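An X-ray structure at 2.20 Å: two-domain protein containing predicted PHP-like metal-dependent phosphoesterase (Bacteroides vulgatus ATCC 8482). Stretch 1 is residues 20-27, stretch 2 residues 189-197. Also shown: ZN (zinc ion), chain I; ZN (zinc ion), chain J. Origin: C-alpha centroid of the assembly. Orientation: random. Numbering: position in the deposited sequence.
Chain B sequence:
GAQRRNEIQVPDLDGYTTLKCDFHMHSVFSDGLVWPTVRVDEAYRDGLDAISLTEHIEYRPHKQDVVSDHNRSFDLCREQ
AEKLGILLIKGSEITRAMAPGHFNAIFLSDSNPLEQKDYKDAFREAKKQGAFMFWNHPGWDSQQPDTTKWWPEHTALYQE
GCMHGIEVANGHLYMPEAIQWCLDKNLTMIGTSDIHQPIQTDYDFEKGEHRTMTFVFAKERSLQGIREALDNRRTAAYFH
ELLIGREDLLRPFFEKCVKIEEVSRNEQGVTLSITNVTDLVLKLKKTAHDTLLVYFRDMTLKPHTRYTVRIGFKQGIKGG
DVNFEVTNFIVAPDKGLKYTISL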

ATOM      1  N   LYS B  20      20.974  -6.897  12.129  1.00 27.52           N
ATOM      2  CA  LYS B  20      20.342  -5.586  11.830  1.00 28.73           C
ATOM      3  C   LYS B  20      20.088  -4.842  13.125  1.00 30.20           C
ATOM      4  O   LYS B  20      19.311  -5.281  13.987  1.00 31.25           O
ATOM      5  CB  LYS B  20      19.082  -5.745  10.974  1.00 32.02           C
ATOM      6  CG  LYS B  20      19.271  -6.616   9.700  1.00 28.85           C
ATOM      7  CD  LYS B  20      18.810  -8.039   9.953  1.00 32.53           C
ATOM      8  CE  LYS B  20      19.052  -8.950   8.761  1.00 34.24           C
ATOM      9  NZ  LYS B  20      18.450 -10.314   8.917  1.00 25.24           N
ATOM     10  N   CYS B  21      20.810  -3.735  13.284  1.00 28.16           N
ATOM     11  CA  CYS B  21      20.787  -3.015  14.553  1.00 30.06           C
ATOM     12  C   CYS B  21      20.478  -1.527  14.463  1.00 31.12           C
ATOM     13  O   CYS B  21      20.790  -0.883  13.452  1.00 37.38           O
ATOM     14  CB  CYS B  21      22.146  -3.198  15.245  1.00 30.25           C
ATOM     15  SG  CYS B  21      22.750  -4.906  15.270  1.00 36.58           S
ATOM     16  N   ASP B  22      19.822  -1.030  15.524  1.00 30.35           N
ATOM     17  CA  ASP B  22      19.461   0.402  15.708  1.00 29.89           C
ATOM     18  C   ASP B  22      20.011   0.852  17.059  1.00 30.48           C
ATOM     19  O   ASP B  22      19.485   0.515  18.128  1.00 33.34           O
ATOM     20  CB  ASP B  22      17.956   0.608  15.592  1.00 31.95           C
ATOM     21  CG  ASP B  22      17.555   2.061  15.470  1.00 34.14           C
ATOM     22  OD1 ASP B  22      18.468   2.908  15.388  1.00 26.22           O
ATOM     23  OD2 ASP B  22      16.318   2.335  15.434  1.00 25.87           O
ATOM     24  N   PHE B  23      21.090   1.614  17.002  1.00 30.42           N
ATOM     25  CA  PHE B  23      21.839   1.956  18.218  1.00 29.93           C
ATOM     26  C   PHE B  23      21.501   3.310  18.814  1.00 30.11           C
ATOM     27  O   PHE B  23      22.271   3.872  19.581  1.00 33.81           O
ATOM     28  CB  PHE B  23      23.340   1.912  17.897  1.00 33.09           C
ATOM     29  CG  PHE B  23      23.852   0.547  17.477  1.00 28.34           C
ATOM     30  CD1 PHE B  23      23.730  -0.538  18.327  1.00 29.54           C
ATOM     31  CD2 PHE B  23      24.504   0.377  16.282  1.00 34.50           C
ATOM     32  CE1 PHE B  23      24.225  -1.751  17.985  1.00 29.30           C
ATOM     33  CE2 PHE B  23      25.003  -0.852  15.921  1.00 29.90           C
ATOM     34  CZ  PHE B  23      24.855  -1.914  16.768  1.00 37.66           C
ATOM     35  N   HIS B  24      20.358   3.843  18.416  1.00 29.69           N
ATOM     36  CA  HIS B  24      19.983   5.206  18.807  1.00 29.50           C
ATOM     37  C   HIS B  24      18.496   5.447  18.671  1.00 29.55           C
ATOM     38  O   HIS B  24      17.929   5.495  17.593  1.00 30.97           O
ATOM     39  CB  HIS B  24      20.740   6.187  17.907  1.00 29.33           C
ATOM     40  CG  HIS B  24      20.661   7.615  18.324  1.00 26.22           C
ATOM     41  ND1 HIS B  24      21.570   8.550  17.877  1.00 38.95           N
ATOM     42  CD2 HIS B  24      19.851   8.260  19.191  1.00 31.61           C
ATOM     43  CE1 HIS B  24      21.296   9.722  18.415  1.00 32.27           C
ATOM     44  NE2 HIS B  24      20.256   9.579  19.213  1.00 28.27           N
HETATM   45  N   MSE B  25      17.865   5.572  19.815  1.00 31.80           N
HETATM   46  CA  MSE B  25      16.445   5.810  19.858  1.00 32.07           C
HETATM   47  C   MSE B  25      16.033   6.307  21.225  1.00 33.61           C
HETATM   48  O   MSE B  25      16.809   6.216  22.182  1.00 33.60           O
HETATM   49  CB  MSE B  25      15.708   4.532  19.506  1.00 29.37           C
HETATM   50  CG  MSE B  25      15.847   3.447  20.516  1.00 35.38           C
HETATM   51 SE   MSE B  25      15.129   1.741  19.872  0.75 35.91          SE
HETATM   52  CE  MSE B  25      16.282   1.561  18.369  1.00 30.62           C
ATOM     53  N   HIS B  26      14.775   6.734  21.284  1.00 31.62           N
ATOM     54  CA  HIS B  26      14.184   7.378  22.459  1.00 29.67           C
ATOM     55  C   HIS B  26      12.794   6.981  22.851  1.00 28.09           C
ATOM     56  O   HIS B  26      12.018   6.542  22.037  1.00 28.37           O
ATOM     57  CB  HIS B  26      14.182   8.880  22.230  1.00 30.54           C
ATOM     58  CG  HIS B  26      15.543   9.423  21.949  1.00 20.29           C
ATOM     59  ND1 HIS B  26      16.381   9.894  22.937  1.00 24.56           N
ATOM     60  CD2 HIS B  26      16.222   9.535  20.789  1.00 29.84           C
ATOM     61  CE1 HIS B  26      17.508  10.309  22.384  1.00 20.46           C
ATOM     62  NE2 HIS B  26      17.425  10.116  21.074  1.00 14.55           N
ATOM     63  N   SER B  27      12.545   7.104  24.156  1.00 29.55           N
ATOM     64  CA  SER B  27      11.237   6.811  24.760  1.00 28.75           C
ATOM     65  C   SER B  27      10.808   8.025  25.579  1.00 28.44           C
ATOM     66  O   SER B  27      11.482   9.027  25.606  1.00 22.75           O
ATOM     67  CB  SER B  27      11.243   5.559  25.640  1.00 28.99           C
ATOM     68  OG  SER B  27      11.835   5.751  26.938  1.00 25.01           O
TER
HETATM   69 ZN    ZN I   5      18.951  11.204  19.880  1.00 34.62          ZN
HETATM   70 ZN    ZN J   6      15.882  13.652  21.375  1.00 32.50          ZN
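Stretch 2, residues 189-197: MIGTSDIHQ

Stretch 2 enters as a strand that begins earlier in the chain and ends at T192, and continues as a loop from S193 onward. Stretch 1 also comes in as a strand, covering K20 to D22. Stretch 2 runs in roughly the same direction as stretch 1: the touching parts, C21 to H26 and I190 to H196, point 34° apart. The backbones stay close along the way. CA of D22 lies 5.2 Å from CA of T192, CA of M25 is 4.4 Å from CA of D194, and CA of H26 is 5.2 Å from CA of H196. Together the two stretches bury 529 Å².

K20 makes no contact. C21 is the first residue to approach, with its O 4.1 Å from O of G191. G191 has extended torsions and no side chain.

D22 grips the segment that follows the strand. Its CA-to-CB bond points sideways, but the carboxylate comes nearer to stretch 2. S193 N donates to D22 OD1 at 3.0 Å, and S193 OG donates to D22 OD2 at 2.6 Å. Both carboxylate oxygens are thus used by one serine. S193 OG also accepts from I195 N at 3.0 Å, which ties the loop to itself.

F23 provides an apolar contact. Its CD2 lies 4.2 Å from CD1 of I190, and its CB is 4.1 Å from CG2 of T192.

H24 points toward stretch 2. Its CB is 3.3 Å from OG1 of T192. D194 N donates to H24 O at 2.8 Å; D194 has phi/psi of 62°/32°, a left-handed conformation in the loop after the strand. CB of D194 sits over the face of the H24 ring, 4.1 Å from its centroid.

M25, a selenomethionine, packs its CB against CG2 of I195 at 3.4 Å. Both CA-to-CB bonds point sideways.

H26 also points toward stretch 2. Its N donates to I195 O at 2.9 Å. Its ring forms an offset stack with the H196 ring, with centroids 4.3 Å apart and planes at 24°.

S27 points away, as does Q197, and neither makes a contact across the stretches.

The zinc of chain I joins the two stretches. ZN of chain I is bound by H24 NE2 at 2.2 Å, H26 NE2 at 2.2 Å and D194 OD1 at 2.5 Å, with O of water 1 at 2.1 Å and further ligands elsewhere in the structure. D194 OD1 lies 3.0 Å from H24 NE2 and 3.2 Å from H26 NE2. These are distances between ligands of one metal, not hydrogen bonds. H196 NE2 binds the second zinc, ZN of chain J, at 2.1 Å, so the stacked histidines serve different metals. Such a zinc site suits a predicted metal-dependent phosphoesterase.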

HETATM    1  N   MSE B 189      31.462   3.121  10.761  1.00 27.82           N
HETATM    2  CA  MSE B 189      30.327   3.851  10.165  1.00 27.22           C
HETATM    3  C   MSE B 189      29.056   3.273  10.732  1.00 29.48           C
HETATM    4  O   MSE B 189      28.852   2.066  10.716  1.00 27.36           O
HETATM    5  CB  MSE B 189      30.309   3.745   8.648  1.00 24.45           C
HETATM    6  CG  MSE B 189      31.578   4.273   8.009  1.00 32.00           C
HETATM    7 SE   MSE B 189      31.390   4.210   6.130  0.75 34.59          SE
HETATM    8  CE  MSE B 189      33.342   4.338   5.686  1.00 19.38           C
ATOM      9  N   ILE B 190      28.259   4.184  11.268  1.00 30.91           N
ATOM     10  CA  ILE B 190      27.005   3.884  11.947  1.00 28.74           C
ATOM     11  C   ILE B 190      25.770   4.478  11.292  1.00 26.82           C
ATOM     12  O   ILE B 190      25.775   5.570  10.768  1.00 23.13           O
ATOM     13  CB  ILE B 190      27.007   4.391  13.417  1.00 28.47           C
ATOM     14  CG1 ILE B 190      28.072   3.710  14.255  1.00 29.53           C
ATOM     15  CG2 ILE B 190      25.631   4.080  14.100  1.00 24.66           C
ATOM     16  CD1 ILE B 190      27.784   2.244  14.553  1.00 29.18           C
ATOM     17  N   GLY B 191      24.674   3.754  11.402  1.00 26.98           N
ATOM     18  CA  GLY B 191      23.416   4.285  10.921  1.00 26.44           C
ATOM     19  C   GLY B 191      22.273   3.942  11.850  1.00 29.67           C
ATOM     20  O   GLY B 191      22.057   2.781  12.196  1.00 30.35           O
ATOM     21  N   THR B 192      21.536   4.973  12.231  1.00 29.34           N
ATOM     22  CA  THR B 192      20.462   4.808  13.214  1.00 29.20           C
ATOM     23  C   THR B 192      19.214   5.594  12.885  1.00 27.69           C
ATOM     24  O   THR B 192      19.199   6.414  11.990  1.00 26.73           O
ATOM     25  CB  THR B 192      20.934   5.227  14.597  1.00 29.97           C
ATOM     26  OG1 THR B 192      21.067   6.639  14.612  1.00 30.92           O
ATOM     27  CG2 THR B 192      22.297   4.613  14.924  1.00 27.35           C
ATOM     28  N   SER B 193      18.162   5.298  13.642  1.00 30.03           N
ATOM     29  CA  SER B 193      16.878   5.930  13.441  1.00 29.54           C
ATOM     30  C   SER B 193      16.809   7.223  14.229  1.00 29.35           C
ATOM     31  O   SER B 193      16.379   8.231  13.727  1.00 28.84           O
ATOM     32  CB  SER B 193      15.711   5.025  13.857  1.00 30.64           C
ATOM     33  OG  SER B 193      15.614   4.843  15.251  1.00 35.51           O
ATOM     34  N   ASP B 194      17.276   7.194  15.464  1.00 28.81           N
ATOM     35  CA  ASP B 194      17.138   8.358  16.328  1.00 28.82           C
ATOM     36  C   ASP B 194      15.640   8.615  16.507  1.00 27.46           C
ATOM     37  O   ASP B 194      15.166   9.739  16.663  1.00 26.54           O
ATOM     38  CB  ASP B 194      17.884   9.577  15.737  1.00 26.24           C
ATOM     39  CG  ASP B 194      18.186  10.627  16.794  1.00 32.35           C
ATOM     40  OD1 ASP B 194      17.654  10.459  17.925  1.00 34.79           O
ATOM     41  OD2 ASP B 194      18.981  11.589  16.539  1.00 34.62           O
ATOM     42  N   ILE B 195      14.890   7.519  16.488  1.00 29.74           N
ATOM     43  CA  ILE B 195      13.417   7.580  16.586  1.00 28.87           C
ATOM     44  C   ILE B 195      12.889   8.153  17.887  1.00 27.67           C
ATOM     45  O   ILE B 195      13.329   7.767  18.943  1.00 27.61           O
ATOM     46  CB  ILE B 195      12.765   6.181  16.281  1.00 28.54           C
ATOM     47  CG1 ILE B 195      11.260   6.343  16.085  1.00 36.90           C
ATOM     48  CG2 ILE B 195      13.184   5.108  17.304  1.00 24.82           C
ATOM     49  CD1 ILE B 195      10.915   7.002  14.710  1.00 33.52           C
ATOM     50  N   HIS B 196      11.968   9.124  17.756  1.00 29.45           N
ATOM     51  CA  HIS B 196      11.215   9.740  18.890  1.00 26.25           C
ATOM     52  C   HIS B 196       9.746   9.398  18.791  1.00 26.70           C
ATOM     53  O   HIS B 196       9.095   9.035  19.764  1.00 22.76           O
ATOM     54  CB  HIS B 196      11.371  11.259  18.963  1.00 27.36           C
ATOM     55  CG  HIS B 196      12.773  11.727  19.253  1.00 25.31           C
ATOM     56  ND1 HIS B 196      13.828  11.490  18.394  1.00 29.74           N
ATOM     57  CD2 HIS B 196      13.286  12.445  20.284  1.00 34.34           C
ATOM     58  CE1 HIS B 196      14.936  12.027  18.889  1.00 28.79           C
ATOM     59  NE2 HIS B 196      14.632  12.631  20.026  1.00 31.97           N
ATOM     60  N   GLN B 197       9.229   9.482  17.573  1.00 28.88           N
ATOM     61  CA  GLN B 197       7.826   9.208  17.303  1.00 29.19           C
ATOM     62  C   GLN B 197       7.588   7.715  17.250  1.00 28.61           C
ATOM     63  O   GLN B 197       8.524   6.955  17.329  1.00 30.83           O
ATOM     64  CB  GLN B 197       7.446   9.772  15.932  1.00 28.97           C
ATOM     65  CG  GLN B 197       7.511  11.256  15.789  1.00 24.71           C
ATOM     66  CD  GLN B 197       6.342  11.971  16.445  1.00 35.15           C
ATOM     67  OE1 GLN B 197       5.368  11.350  16.886  1.00 34.54           O
ATOM     68  NE2 GLN B 197       6.438  13.290  16.517  1.00 35.76           N
TER
HETATM   69  O   HOH W   1      20.324  12.462  18.878  1.00 32.72           O